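Local coordinates for uracil-DNA glycosylase (Sulfolobus tokodaii str. 7, PDB 4ZBY), which is a member of the uracil-DNA glycosylase superfamily that carries an iron/sulfur cluster and, in this model, a bound uracil, at residues Val83-Pro88 / Thr100-Tyr105; Glu5-Glu10 / Asp107-Ile112; Ala35-Val40 / Ile117-Gly122; Tyr128-Met133 / Ile157-Thr162. One frame throughout, in Å; residues are numbered along the deposited sequence. Where two conformers were deposited one is given.

Contact 1 (Val83-Pro88 / Thr100-Tyr105). With SF4 (iron/sulfur cluster), chain B.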
loop_
_atom_site.group_PDB
_atom_site.type_symbol
_atom_site.label_atom_id
_atom_site.label_comp_id
_atom_site.label_asym_id
_atom_site.label_seq_id
_atom_site.Cartn_x
_atom_site.Cartn_y
_atom_site.Cartn_z
ATOM N N VAL A 83 4.433 -3.371 0.368
ATOM C CA VAL A 83 4.622 -4.789 0.648
ATOM C C VAL A 83 6.100 -5.085 0.970
ATOM O O VAL A 83 6.397 -5.956 1.794
ATOM C CB VAL A 83 4.111 -5.656 -0.531
ATOM C CG1 VAL A 83 4.878 -5.347 -1.804
ATOM C CG2 VAL A 83 4.183 -7.140 -0.192
ATOM N N VAL A 84 7.022 -4.339 0.350
ATOM C CA VAL A 84 8.433 -4.437 0.669
ATOM C C VAL A 84 8.876 -3.073 1.188
ATOM O O VAL A 84 8.450 -2.036 0.663
ATOM C CB VAL A 84 9.258 -4.853 -0.570
ATOM C CG1 VAL A 84 10.744 -4.619 -0.369
ATOM C CG2 VAL A 84 8.983 -6.335 -0.857
ATOM N N LYS A 85 9.704 -3.070 2.222
ATOM C CA LYS A 85 9.952 -1.816 2.914
ATOM C C LYS A 85 11.350 -1.201 2.729
ATOM O O LYS A 85 11.659 -0.137 3.299
ATOM C CB LYS A 85 9.600 -2.015 4.392
ATOM C CG LYS A 85 8.069 -2.221 4.541
ATOM C CD LYS A 85 7.730 -2.902 5.837
ATOM C CE LYS A 85 6.313 -2.593 6.263
ATOM N NZ LYS A 85 5.246 -3.084 5.335
ATOM N N CYS A 86 12.175 -1.814 1.881
ATOM C CA CYS A 86 13.434 -1.202 1.471
ATOM C C CYS A 86 13.486 -1.060 -0.039
ATOM O O CYS A 86 12.877 -1.835 -0.754
ATOM C CB CYS A 86 14.630 -2.019 1.941
ATOM S SG CYS A 86 14.667 -2.064 3.760
ATOM N N ARG A 87 14.190 -0.030 -0.493
ATOM C CA ARG A 87 14.354 0.245 -1.934
ATOM C C ARG A 87 15.199 -0.801 -2.644
ATOM O O ARG A 87 16.367 -0.969 -2.337
ATOM C CB ARG A 87 15.004 1.618 -2.129
ATOM C CG ARG A 87 15.118 2.071 -3.578
ATOM C CD ARG A 87 16.161 3.167 -3.715
ATOM N NE ARG A 87 16.122 3.770 -5.042
ATOM C CZ ARG A 87 17.006 4.659 -5.488
ATOM N NH1 ARG A 87 16.884 5.154 -6.709
ATOM N NH2 ARG A 87 18.006 5.057 -4.712
ATOM N N PRO A 88 14.619 -1.485 -3.630
ATOM C CA PRO A 88 15.463 -2.406 -4.391
ATOM C C PRO A 88 16.450 -1.618 -5.226
ATOM O O PRO A 88 16.141 -0.501 -5.630
ATOM C CB PRO A 88 14.461 -3.170 -5.265
ATOM C CG PRO A 88 13.148 -3.049 -4.520
ATOM C CD PRO A 88 13.183 -1.666 -3.909
ATOM N N THR A 100 8.640 -12.389 0.179
ATOM C CA THR A 100 8.452 -13.424 1.191
ATOM C C THR A 100 9.060 -13.012 2.536
ATOM O O THR A 100 8.448 -13.210 3.590
ATOM C CB THR A 100 9.055 -14.772 0.732
ATOM O OG1 THR A 100 8.332 -15.246 -0.409
ATOM C CG2 THR A 100 8.959 -15.803 1.833
ATOM N N ALA A 101 10.237 -12.395 2.500
ATOM C CA ALA A 101 10.932 -12.001 3.727
ATOM C C ALA A 101 10.265 -10.830 4.432
ATOM O O ALA A 101 10.206 -10.783 5.660
ATOM C CB ALA A 101 12.386 -11.656 3.429
ATOM N N CYS A 102 9.778 -9.866 3.655
ATOM C CA CYS A 102 9.297 -8.614 4.226
ATOM C C CYS A 102 7.807 -8.622 4.511
ATOM O O CYS A 102 7.333 -7.913 5.383
ATOM C CB CYS A 102 9.606 -7.463 3.278
ATOM S SG CYS A 102 9.538 -5.837 4.068
ATOM N N SER A 103 7.051 -9.381 3.734
ATOM C CA SER A 103 5.602 -9.281 3.852
ATOM C C SER A 103 5.016 -9.611 5.246
ATOM O O SER A 103 3.949 -9.096 5.572
ATOM C CB SER A 103 4.922 -10.141 2.781
ATOM O OG SER A 103 5.246 -11.505 2.900
ATOM N N PRO A 104 5.710 -10.409 6.090
ATOM C CA PRO A 104 5.106 -10.588 7.418
ATOM C C PRO A 104 4.929 -9.283 8.195
ATOM O O PRO A 104 4.038 -9.214 9.053
ATOM C CB PRO A 104 6.093 -11.513 8.129
ATOM C CG PRO A 104 6.657 -12.350 7.020
ATOM C CD PRO A 104 6.809 -11.371 5.869
ATOM N N TYR A 105 5.730 -8.262 7.888
ATOM C CA TYR A 105 5.534 -6.949 8.506
ATOM C C TYR A 105 4.202 -6.363 8.087
ATOM O O TYR A 105 3.467 -5.847 8.919
ATOM C CB TYR A 105 6.650 -5.973 8.116
ATOM C CG TYR A 105 8.022 -6.280 8.707
ATOM C CD1 TYR A 105 8.157 -6.551 10.064
ATOM C CD2 TYR A 105 9.171 -6.270 7.906
ATOM C CE1 TYR A 105 9.393 -6.781 10.636
ATOM C CE2 TYR A 105 10.422 -6.505 8.464
ATOM C CZ TYR A 105 10.515 -6.762 9.845
ATOM O OH TYR A 105 11.732 -7.014 10.437
HETATM FE FE1 SF4 B . 14.179 -6.806 3.565
HETATM FE FE2 SF4 B . 13.836 -6.212 6.142
HETATM FE FE3 SF4 B . 14.034 -4.226 4.330
HETATM FE FE4 SF4 B . 11.856 -5.761 4.405
HETATM S S1 SF4 B . 12.545 -4.312 6.015
HETATM S S2 SF4 B . 12.973 -5.133 2.560
HETATM S S3 SF4 B . 12.740 -7.786 4.983
HETATM S S4 SF4 B . 15.661 -5.772 4.878
HETATM O O HOH W 1 5.950 -5.692 4.509
#

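Contact 2 (Glu5-Glu10 / Asp107-Ile112)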
loop_
_atom_site.group_PDB
_atom_site.type_symbol
_atom_site.label_atom_id
_atom_site.label_comp_id
_atom_site.label_asym_id
_atom_site.label_seq_id
_atom_site.Cartn_x
_atom_site.Cartn_y
_atom_site.Cartn_z
ATOM N N GLU A 5 4.325 0.348 16.616
ATOM C CA GLU A 5 5.589 0.842 17.129
ATOM C C GLU A 5 6.677 -0.215 17.072
ATOM O O GLU A 5 7.810 0.086 16.701
ATOM C CB GLU A 5 5.414 1.339 18.574
ATOM C CG GLU A 5 4.526 2.580 18.691
ATOM C CD GLU A 5 3.067 2.278 19.086
ATOM O OE1 GLU A 5 2.465 1.325 18.537
ATOM O OE2 GLU A 5 2.516 3.009 19.954
ATOM N N LYS A 6 6.334 -1.444 17.446
ATOM C CA LYS A 6 7.292 -2.545 17.468
ATOM C C LYS A 6 7.717 -2.879 16.047
ATOM O O LYS A 6 8.899 -3.071 15.755
ATOM C CB LYS A 6 6.677 -3.769 18.151
ATOM C CG LYS A 6 7.558 -5.000 18.266
ATOM C CD LYS A 6 6.759 -6.113 18.956
ATOM C CE LYS A 6 7.588 -7.331 19.313
ATOM N NZ LYS A 6 6.824 -8.238 20.231
ATOM N N ILE A 7 6.732 -2.945 15.167
ATOM C CA ILE A 7 7.001 -3.219 13.760
ATOM C C ILE A 7 7.925 -2.152 13.169
ATOM O O ILE A 7 8.899 -2.469 12.452
ATOM C CB ILE A 7 5.684 -3.296 12.983
ATOM C CG1 ILE A 7 4.841 -4.458 13.505
ATOM C CG2 ILE A 7 5.975 -3.399 11.461
ATOM C CD1 ILE A 7 3.387 -4.381 13.066
ATOM N N LYS A 8 7.638 -0.888 13.458
ATOM C CA LYS A 8 8.481 0.201 12.972
ATOM C C LYS A 8 9.945 0.047 13.417
ATOM O O LYS A 8 10.879 0.188 12.609
ATOM C CB LYS A 8 7.925 1.557 13.435
ATOM C CG LYS A 8 8.840 2.724 13.125
ATOM C CD LYS A 8 8.051 3.998 12.903
ATOM C CE LYS A 8 8.923 5.235 13.101
ATOM N NZ LYS A 8 8.184 6.472 12.677
ATOM N N GLU A 9 10.153 -0.263 14.695
ATOM C CA GLU A 9 11.496 -0.465 15.217
ATOM C C GLU A 9 12.227 -1.597 14.532
ATOM O O GLU A 9 13.414 -1.485 14.226
ATOM C CB GLU A 9 11.436 -0.742 16.708
ATOM C CG GLU A 9 11.041 0.488 17.475
ATOM C CD GLU A 9 11.864 1.690 17.047
ATOM O OE1 GLU A 9 13.093 1.690 17.310
ATOM O OE2 GLU A 9 11.289 2.617 16.422
ATOM N N GLU A 10 11.511 -2.693 14.305
ATOM C CA GLU A 10 12.095 -3.870 13.675
ATOM C C GLU A 10 12.487 -3.572 12.250
ATOM O O GLU A 10 13.568 -3.962 11.830
ATOM C CB GLU A 10 11.120 -5.044 13.701
ATOM C CG GLU A 10 10.855 -5.574 15.106
ATOM C CD GLU A 10 9.967 -6.794 15.094
ATOM O OE1 GLU A 10 9.922 -7.474 14.046
ATOM O OE2 GLU A 10 9.310 -7.075 16.138
ATOM N N ASP A 107 1.532 -8.052 6.985
ATOM C CA ASP A 107 0.551 -8.919 7.649
ATOM C C ASP A 107 0.298 -8.408 9.063
ATOM O O ASP A 107 -0.845 -8.305 9.509
ATOM C CB ASP A 107 1.029 -10.365 7.741
ATOM C CG ASP A 107 1.169 -11.038 6.399
ATOM O OD1 ASP A 107 0.621 -10.541 5.398
ATOM O OD2 ASP A 107 1.822 -12.091 6.361
ATOM N N ARG A 108 1.384 -8.102 9.769
ATOM C CA ARG A 108 1.273 -7.660 11.157
ATOM C C ARG A 108 0.622 -6.295 11.247
ATOM O O ARG A 108 -0.142 -6.022 12.189
ATOM C CB ARG A 108 2.651 -7.641 11.817
ATOM C CG ARG A 108 3.194 -9.045 12.048
ATOM C CD ARG A 108 4.672 -9.045 12.433
ATOM N NE ARG A 108 4.961 -8.230 13.612
ATOM C CZ ARG A 108 6.193 -7.959 14.025
ATOM N NH1 ARG A 108 7.224 -8.440 13.341
ATOM N NH2 ARG A 108 6.397 -7.210 15.103
ATOM N N GLN A 109 0.897 -5.442 10.266
ATOM C CA GLN A 109 0.334 -4.094 10.260
ATOM C C GLN A 109 -1.171 -4.167 9.998
ATOM O O GLN A 109 -1.977 -3.465 10.653
ATOM C CB GLN A 109 1.045 -3.198 9.220
ATOM C CG GLN A 109 2.465 -2.886 9.620
ATOM C CD GLN A 109 3.254 -2.184 8.524
ATOM O OE1 GLN A 109 3.153 -2.554 7.354
ATOM N NE2 GLN A 109 4.020 -1.152 8.894
ATOM N N ILE A 110 -1.550 -5.005 9.038
ATOM C CA ILE A 110 -2.969 -5.231 8.773
ATOM C C ILE A 110 -3.670 -5.818 10.001
ATOM O O ILE A 110 -4.778 -5.391 10.341
ATOM C CB ILE A 110 -3.170 -6.152 7.557
ATOM C CG1 ILE A 110 -2.628 -5.495 6.300
ATOM C CG2 ILE A 110 -4.658 -6.516 7.383
ATOM C CD1 ILE A 110 -2.569 -6.449 5.120
ATOM N N ASP A 111 -3.023 -6.770 10.676
ATOM C CA ASP A 111 -3.603 -7.416 11.859
ATOM C C ASP A 111 -3.966 -6.424 12.935
ATOM O O ASP A 111 -4.961 -6.602 13.664
ATOM C CB ASP A 111 -2.620 -8.437 12.447
ATOM C CG ASP A 111 -2.644 -9.737 11.713
ATOM O OD1 ASP A 111 -3.473 -9.846 10.794
ATOM O OD2 ASP A 111 -1.854 -10.654 12.058
ATOM N N ILE A 112 -3.155 -5.376 13.042
ATOM C CA ILE A 112 -3.336 -4.383 14.078
ATOM C C ILE A 112 -4.332 -3.322 13.635
ATOM O O ILE A 112 -5.257 -2.992 14.379
ATOM C CB ILE A 112 -2.004 -3.716 14.453
ATOM C CG1 ILE A 112 -1.144 -4.665 15.303
ATOM C CG2 ILE A 112 -2.239 -2.403 15.187
ATOM C CD1 ILE A 112 0.343 -4.357 15.211
#

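Contact 3 (Ala35-Val40 / Ile117-Gly122)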
loop_
_atom_site.group_PDB
_atom_site.type_symbol
_atom_site.label_atom_id
_atom_site.label_comp_id
_atom_site.label_asym_id
_atom_site.label_seq_id
_atom_site.Cartn_x
_atom_site.Cartn_y
_atom_site.Cartn_z
ATOM N N ALA A 35 -6.739 3.923 11.167
ATOM C CA ALA A 35 -7.174 4.305 9.815
ATOM C C ALA A 35 -8.274 3.399 9.272
ATOM O O ALA A 35 -8.211 2.172 9.373
ATOM C CB ALA A 35 -5.989 4.297 8.836
ATOM N N GLU A 36 -9.284 4.015 8.684
ATOM C CA GLU A 36 -10.254 3.206 7.932
ATOM C C GLU A 36 -9.733 2.799 6.569
ATOM O O GLU A 36 -10.189 1.792 6.016
ATOM C CB GLU A 36 -11.558 3.956 7.781
ATOM C CG GLU A 36 -12.287 4.018 9.109
ATOM C CD GLU A 36 -13.640 4.677 8.998
ATOM O OE1 GLU A 36 -13.979 5.152 7.899
ATOM O OE2 GLU A 36 -14.363 4.695 10.013
ATOM N N ILE A 37 -8.822 3.585 5.999
ATOM C CA ILE A 37 -8.245 3.241 4.691
ATOM C C ILE A 37 -6.741 3.052 4.785
ATOM O O ILE A 37 -6.000 3.905 5.272
ATOM C CB ILE A 37 -8.536 4.313 3.628
ATOM C CG1 ILE A 37 -10.026 4.676 3.625
ATOM C CG2 ILE A 37 -8.017 3.840 2.252
ATOM C CD1 ILE A 37 -10.429 5.776 2.622
ATOM N N MET A 38 -6.289 1.917 4.293
ATOM C CA MET A 38 -4.878 1.594 4.304
ATOM C C MET A 38 -4.446 1.505 2.839
ATOM O O MET A 38 -5.131 0.870 2.030
ATOM C CB MET A 38 -4.663 0.279 5.075
ATOM C CG MET A 38 -3.254 -0.214 5.173
ATOM S SD MET A 38 -3.261 -1.650 6.317
ATOM C CE MET A 38 -1.525 -2.000 6.210
ATOM N N PHE A 39 -3.356 2.181 2.480
ATOM C CA PHE A 39 -2.809 2.138 1.106
ATOM C C PHE A 39 -1.554 1.304 1.113
ATOM O O PHE A 39 -0.690 1.491 1.965
ATOM C CB PHE A 39 -2.484 3.557 0.604
ATOM C CG PHE A 39 -3.695 4.424 0.486
ATOM C CD1 PHE A 39 -4.390 4.494 -0.714
ATOM C CD2 PHE A 39 -4.173 5.093 1.589
ATOM C CE1 PHE A 39 -5.542 5.263 -0.821
ATOM C CE2 PHE A 39 -5.328 5.872 1.504
ATOM C CZ PHE A 39 -6.003 5.953 0.296
ATOM N N VAL A 40 -1.445 0.392 0.165
ATOM C CA VAL A 40 -0.243 -0.449 0.095
ATOM C C VAL A 40 0.354 -0.394 -1.287
ATOM O O VAL A 40 -0.284 -0.807 -2.255
ATOM C CB VAL A 40 -0.558 -1.930 0.438
ATOM C CG1 VAL A 40 0.730 -2.760 0.514
ATOM C CG2 VAL A 40 -1.335 -2.024 1.749
ATOM N N ILE A 117 -10.965 -0.556 4.471
ATOM C CA ILE A 117 -10.575 -0.671 3.069
ATOM C C ILE A 117 -9.067 -0.771 2.962
ATOM O O ILE A 117 -8.344 0.006 3.617
ATOM C CB ILE A 117 -11.051 0.553 2.260
ATOM C CG1 ILE A 117 -12.568 0.668 2.276
ATOM C CG2 ILE A 117 -10.514 0.536 0.804
ATOM C CD1 ILE A 117 -13.069 2.034 1.908
ATOM N N ILE A 118 -8.590 -1.715 2.144
ATOM C CA ILE A 118 -7.202 -1.690 1.709
ATOM C C ILE A 118 -7.165 -1.347 0.232
ATOM O O ILE A 118 -7.749 -2.055 -0.583
ATOM C CB ILE A 118 -6.487 -3.027 1.928
ATOM C CG1 ILE A 118 -6.379 -3.335 3.424
ATOM C CG2 ILE A 118 -5.089 -2.972 1.316
ATOM C CD1 ILE A 118 -5.956 -4.774 3.723
ATOM N N VAL A 119 -6.493 -0.252 -0.105
ATOM C CA VAL A 119 -6.286 0.098 -1.511
ATOM C C VAL A 119 -4.928 -0.446 -1.939
ATOM O O VAL A 119 -3.905 -0.034 -1.384
ATOM C CB VAL A 119 -6.331 1.626 -1.709
ATOM C CG1 VAL A 119 -6.121 1.997 -3.158
ATOM C CG2 VAL A 119 -7.660 2.174 -1.188
ATOM N N THR A 120 -4.928 -1.398 -2.874
ATOM C CA THR A 120 -3.666 -2.003 -3.305
ATOM C C THR A 120 -3.263 -1.307 -4.589
ATOM O O THR A 120 -3.866 -1.476 -5.658
ATOM C CB THR A 120 -3.731 -3.545 -3.489
ATOM O OG1 THR A 120 -4.807 -3.894 -4.350
ATOM C CG2 THR A 120 -3.975 -4.252 -2.154
ATOM N N LEU A 121 -2.218 -0.504 -4.453
ATOM C CA LEU A 121 -1.719 0.334 -5.530
ATOM C C LEU A 121 -0.723 -0.452 -6.362
ATOM O O LEU A 121 0.443 -0.600 -5.972
ATOM C CB LEU A 121 -1.042 1.601 -4.955
ATOM C CG LEU A 121 -1.887 2.505 -4.044
ATOM C CD1 LEU A 121 -0.958 3.479 -3.286
ATOM C CD2 LEU A 121 -2.931 3.256 -4.881
ATOM N N GLY A 122 -1.188 -0.968 -7.497
ATOM C CA GLY A 122 -0.298 -1.627 -8.449
ATOM C C GLY A 122 -0.307 -3.143 -8.328
ATOM O O GLY A 122 -0.925 -3.705 -7.411
#

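Contact 4 (Tyr128-Met133 / Ile157-Thr162)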
loop_
_atom_site.group_PDB
_atom_site.type_symbol
_atom_site.label_atom_id
_atom_site.label_comp_id
_atom_site.label_asym_id
_atom_site.label_seq_id
_atom_site.Cartn_x
_atom_site.Cartn_y
_atom_site.Cartn_z
ATOM N N TYR A 128 -0.051 -9.715 -3.935
ATOM C CA TYR A 128 0.252 -10.201 -2.593
ATOM C C TYR A 128 -1.029 -10.347 -1.763
ATOM O O TYR A 128 -1.296 -11.401 -1.173
ATOM C CB TYR A 128 1.240 -9.262 -1.839
ATOM C CG TYR A 128 1.424 -9.802 -0.442
ATOM C CD1 TYR A 128 0.767 -9.242 0.644
ATOM C CD2 TYR A 128 2.170 -10.956 -0.233
ATOM C CE1 TYR A 128 0.877 -9.810 1.913
ATOM C CE2 TYR A 128 2.286 -11.519 1.018
ATOM C CZ TYR A 128 1.637 -10.945 2.087
ATOM O OH TYR A 128 1.781 -11.527 3.328
ATOM N N ILE A 129 -1.819 -9.283 -1.716
ATOM C CA ILE A 129 -3.024 -9.296 -0.884
ATOM C C ILE A 129 -4.021 -10.316 -1.438
ATOM O O ILE A 129 -4.634 -11.042 -0.665
ATOM C CB ILE A 129 -3.683 -7.892 -0.770
ATOM C CG1 ILE A 129 -2.775 -6.941 0.029
ATOM C CG2 ILE A 129 -5.088 -8.004 -0.136
ATOM C CD1 ILE A 129 -2.516 -7.356 1.472
ATOM N N PHE A 130 -4.140 -10.422 -2.767
ATOM C CA PHE A 130 -5.011 -11.454 -3.344
ATOM C C PHE A 130 -4.584 -12.846 -2.910
ATOM O O PHE A 130 -5.432 -13.729 -2.728
ATOM C CB PHE A 130 -5.036 -11.367 -4.876
ATOM C CG PHE A 130 -6.083 -10.434 -5.408
ATOM C CD1 PHE A 130 -6.773 -10.743 -6.569
ATOM C CD2 PHE A 130 -6.394 -9.259 -4.737
ATOM C CE1 PHE A 130 -7.750 -9.874 -7.058
ATOM C CE2 PHE A 130 -7.360 -8.390 -5.212
ATOM C CZ PHE A 130 -8.049 -8.701 -6.367
ATOM N N SER A 131 -3.278 -13.055 -2.736
ATOM C CA SER A 131 -2.797 -14.363 -2.302
ATOM C C SER A 131 -3.199 -14.659 -0.853
ATOM O O SER A 131 -3.561 -15.799 -0.537
ATOM C CB SER A 131 -1.269 -14.493 -2.487
ATOM O OG SER A 131 -0.535 -13.766 -1.495
ATOM N N LYS A 132 -3.191 -13.641 -0.001
ATOM C CA LYS A 132 -3.660 -13.791 1.376
ATOM C C LYS A 132 -5.174 -14.024 1.426
ATOM O O LYS A 132 -5.664 -14.756 2.284
ATOM C CB LYS A 132 -3.298 -12.561 2.215
ATOM C CG LYS A 132 -1.812 -12.344 2.421
ATOM C CD LYS A 132 -1.170 -13.499 3.193
ATOM C CE LYS A 132 -0.148 -14.233 2.341
ATOM N NZ LYS A 132 0.919 -14.892 3.162
ATOM N N MET A 133 -5.904 -13.396 0.509
ATOM C CA MET A 133 -7.360 -13.520 0.428
ATOM C C MET A 133 -7.805 -14.842 -0.122
ATOM O O MET A 133 -8.923 -15.294 0.129
ATOM C CB MET A 133 -7.951 -12.444 -0.481
ATOM C CG MET A 133 -7.791 -11.052 0.002
ATOM S SD MET A 133 -8.244 -9.924 -1.316
ATOM C CE MET A 133 -9.988 -10.223 -1.414
ATOM N N ILE A 157 -12.815 -6.964 5.232
ATOM C CA ILE A 157 -12.006 -5.876 4.706
ATOM C C ILE A 157 -12.326 -5.756 3.234
ATOM O O ILE A 157 -12.403 -6.768 2.528
ATOM C CB ILE A 157 -10.496 -6.125 4.901
ATOM C CG1 ILE A 157 -10.162 -6.092 6.399
ATOM C CG2 ILE A 157 -9.674 -5.054 4.159
ATOM C CD1 ILE A 157 -8.772 -6.573 6.726
ATOM N N ILE A 158 -12.558 -4.536 2.775
ATOM C CA ILE A 158 -12.811 -4.308 1.355
ATOM C C ILE A 158 -11.491 -4.038 0.669
ATOM O O ILE A 158 -10.803 -3.073 1.011
ATOM C CB ILE A 158 -13.727 -3.118 1.138
ATOM C CG1 ILE A 158 -15.091 -3.370 1.789
ATOM C CG2 ILE A 158 -13.875 -2.849 -0.318
ATOM C CD1 ILE A 158 -15.939 -2.109 1.899
ATOM N N VAL A 159 -11.124 -4.884 -0.283
ATOM C CA VAL A 159 -9.871 -4.693 -0.999
ATOM C C VAL A 159 -10.166 -4.076 -2.355
ATOM O O VAL A 159 -11.004 -4.569 -3.112
ATOM C CB VAL A 159 -9.090 -6.020 -1.181
ATOM C CG1 VAL A 159 -7.850 -5.805 -2.080
ATOM C CG2 VAL A 159 -8.678 -6.583 0.170
ATOM N N PHE A 160 -9.486 -2.983 -2.656
ATOM C CA PHE A 160 -9.735 -2.273 -3.898
ATOM C C PHE A 160 -8.444 -2.032 -4.659
ATOM O O PHE A 160 -7.670 -1.148 -4.304
ATOM C CB PHE A 160 -10.435 -0.934 -3.609
ATOM C CG PHE A 160 -11.130 -0.362 -4.787
ATOM C CD1 PHE A 160 -12.512 -0.365 -4.849
ATOM C CD2 PHE A 160 -10.411 0.152 -5.868
ATOM C CE1 PHE A 160 -13.171 0.135 -5.976
ATOM C CE2 PHE A 160 -11.068 0.660 -6.997
ATOM C CZ PHE A 160 -12.438 0.667 -7.034
ATOM N N PRO A 161 -8.205 -2.822 -5.718
ATOM C CA PRO A 161 -6.962 -2.635 -6.453
ATOM C C PRO A 161 -7.046 -1.468 -7.428
ATOM O O PRO A 161 -8.078 -1.294 -8.048
ATOM C CB PRO A 161 -6.801 -3.958 -7.230
ATOM C CG PRO A 161 -7.787 -4.908 -6.605
ATOM C CD PRO A 161 -8.916 -4.048 -6.120
ATOM N N THR A 162 -5.975 -0.699 -7.561
ATOM C CA THR A 162 -5.872 0.330 -8.591
ATOM C C THR A 162 -4.519 0.259 -9.301
ATOM O O THR A 162 -3.634 -0.499 -8.905
ATOM C CB THR A 162 -6.022 1.738 -8.005
ATOM O OG1 THR A 162 -4.796 2.119 -7.359
ATOM C CG2 THR A 162 -7.164 1.796 -6.979
#

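Contact 1 (Val83-Pro88 / Thr100-Tyr105)
The iron/sulfur site joins the loop residues V84, K85 and C86 to the helix residues C102 and Y105, and takes two cysteine ligands from them. C86 SG binds FE3 and C102 SG binds FE4, each at 2.3 Å. C102 holds SG anti to its backbone N (chi1 -162°), which turns the sulfur toward the loop, where K85 N approaches it to 3.3 Å. The methylenes CB, CG and CD of K85 then run past C102 SG, and CE rests on Y105 CB at 3.9 Å. Lysine suits this place because its apolar stem lines the sulfur while NZ extends beyond it to bond N82 O, T81 OG1, Q109 OE1 and a water. That water also donates to V83 O and C102 O, bridging loop and helix. P104 has no N-H to give, and at this kink Y105 N bonds to C102 O at 3.0 Å. Y105 turns an edge of its ring to C102 SG and brings CE2 to 3.9 Å from S1, while V84 CG1 packs against S2 of the cluster. C14 and C17, also lining the pocket, probably complete the four-cysteine ligation typical of a cubane [4Fe-4S] cluster.

Contact 2 (Glu5-Glu10 / Asp107-Ile112)
I7 and R108 bury the most surface where two helices, 4-12 and 96-113, pack as a nearly antiparallel pair; the axes of the two segments come within 10.4 Å at an angle of 164°. I7 points toward helix 96-113. Its CG1 lies over one face of the R108 guanidinium, 3.5 Å from NH2, and CD1 reaches I112 CD1 tip to tip at 3.7 Å. A branched isoleucine suits the place, since its other arm, CG2, touches CG and NE2 of Q109. Q109 brings an apolar stem to I7 and gives NE2 to P28 O. The R108 chain bends at chi3 (56°), which places NE; that nitrogen forms a salt bridge with D2, so two acids share one arginine. The guanidinium end takes E10 end-on in a second salt bridge. Both bonds are nearly straight and lie close to the guanidinium plane, but the carboxylate is turned 50° from it: R108 NH1 meets E10 OE1 at 3.0 Å and R108 NH2 meets E10 OE2 at 3.1 Å, each from above the carboxylate plane.

Contact 3 (Ala35-Val40 / Ile117-Gly122)
F39 and V119 lie side by side, pointing the same way from neighbouring strands: F39 CD1 comes to 3.6 Å from V119 CB, and CE1 touches both CB and CG2. A chi1 of -64° sets CG of F39 anti to the carbonyl carbon, and L121 CD1 comes up to F39 CB. On the same face V119 CG2 meets I37 CG2 at 3.8 Å, and helix 58-71 closes over this layer with I67 and L71. The other face carries M38, V40, I118 and T120; V40 CG2 meets I118 CG2 at 3.9 Å, and helix 96-113 covers it through L106 and I110. Isoleucine and valine suit the extended backbone, and apolar chains suit a sheet covered on two faces; the pair forms the middle of the parallel core of a mixed sheet in the three-layer alpha/beta/alpha fold of the superfamily. G122 follows as N-cap, with a phi of 98° at which a CB would strike the carbonyl O of L121. T120 OG1 bonds to T126 OG1. Five backbone bonds stitch the strands. M38 and V40 donate to I117 O and V119 O, and V119 N reaches M38 O at 2.8 Å. L121 N to V40 O, at 2.9 Å, has its donor tilted 27° from the carbonyl plane, and V40 O also accepts from S125 OG. At the other end I117 N donates to E36 O, where the exposed, charged E36 begins the strand pair.

Contact 4 (Tyr128-Met133 / Ile157-Thr162)
V159 is the centre of this helix-on-sheet contact, its two methyls set among I129, F130 and M133. M133 SD lies closest, 3.7 Å from V159 CG2, and the same methyl touches I129 CG2 at 3.9 Å. The chain of M133 slides past V159 in the opposite direction and, being unbranched, can bend at chi3 (68°), which puts CE 4.2 Å from V159 CG2. V159 CG1 faces I129 CG2 and also the edge of the F130 ring, 4.1 Å from CE2. P161 completes the apolar patch: its CG sits 3.8 Å from F130 CE2, and the two side chains cross at about a right angle. Proline brings a compact apolar ring. The packing thins beyond this cluster. M133 is partly exposed at its margin, and S131 and K132, polar and exposed, occupy the solvent side of the helix, while I158 and F160 point to the other face of the sheet. The axes of the two segments come within 10.4 Å, at 148°. Helix 123-133 thus covers strand 155-162, with I129 leaning on T120 of strand 117-121 and I110 of helix 96-113, and F130 stacking edge-to-face on Y148 of strand 148-152.

Overall arrangement
Starting at the N terminus, helix 4-12 opens contact 2, which closes 97 residues later on helix 96-113. Strand 37-41 opens contact 3 within that span and closes it beyond, at strand 117-121, so contacts 2 and 3 cross. Contact 1, between loop 83-88 and helix segment 100-105 at the cluster, nests inside both. Contact 4 follows in series, from the helix after strand 117-121 to strand 155-162. Helix 96-113 serves contacts 1 and 2, where Y105 packs on I7, and rests on the sheet through I110. D107 and Y128 probably hydrogen-bond between contacts 2 and 4, while I118 pairs with I158 and F160, extending the sheet of contact 3 into contact 4.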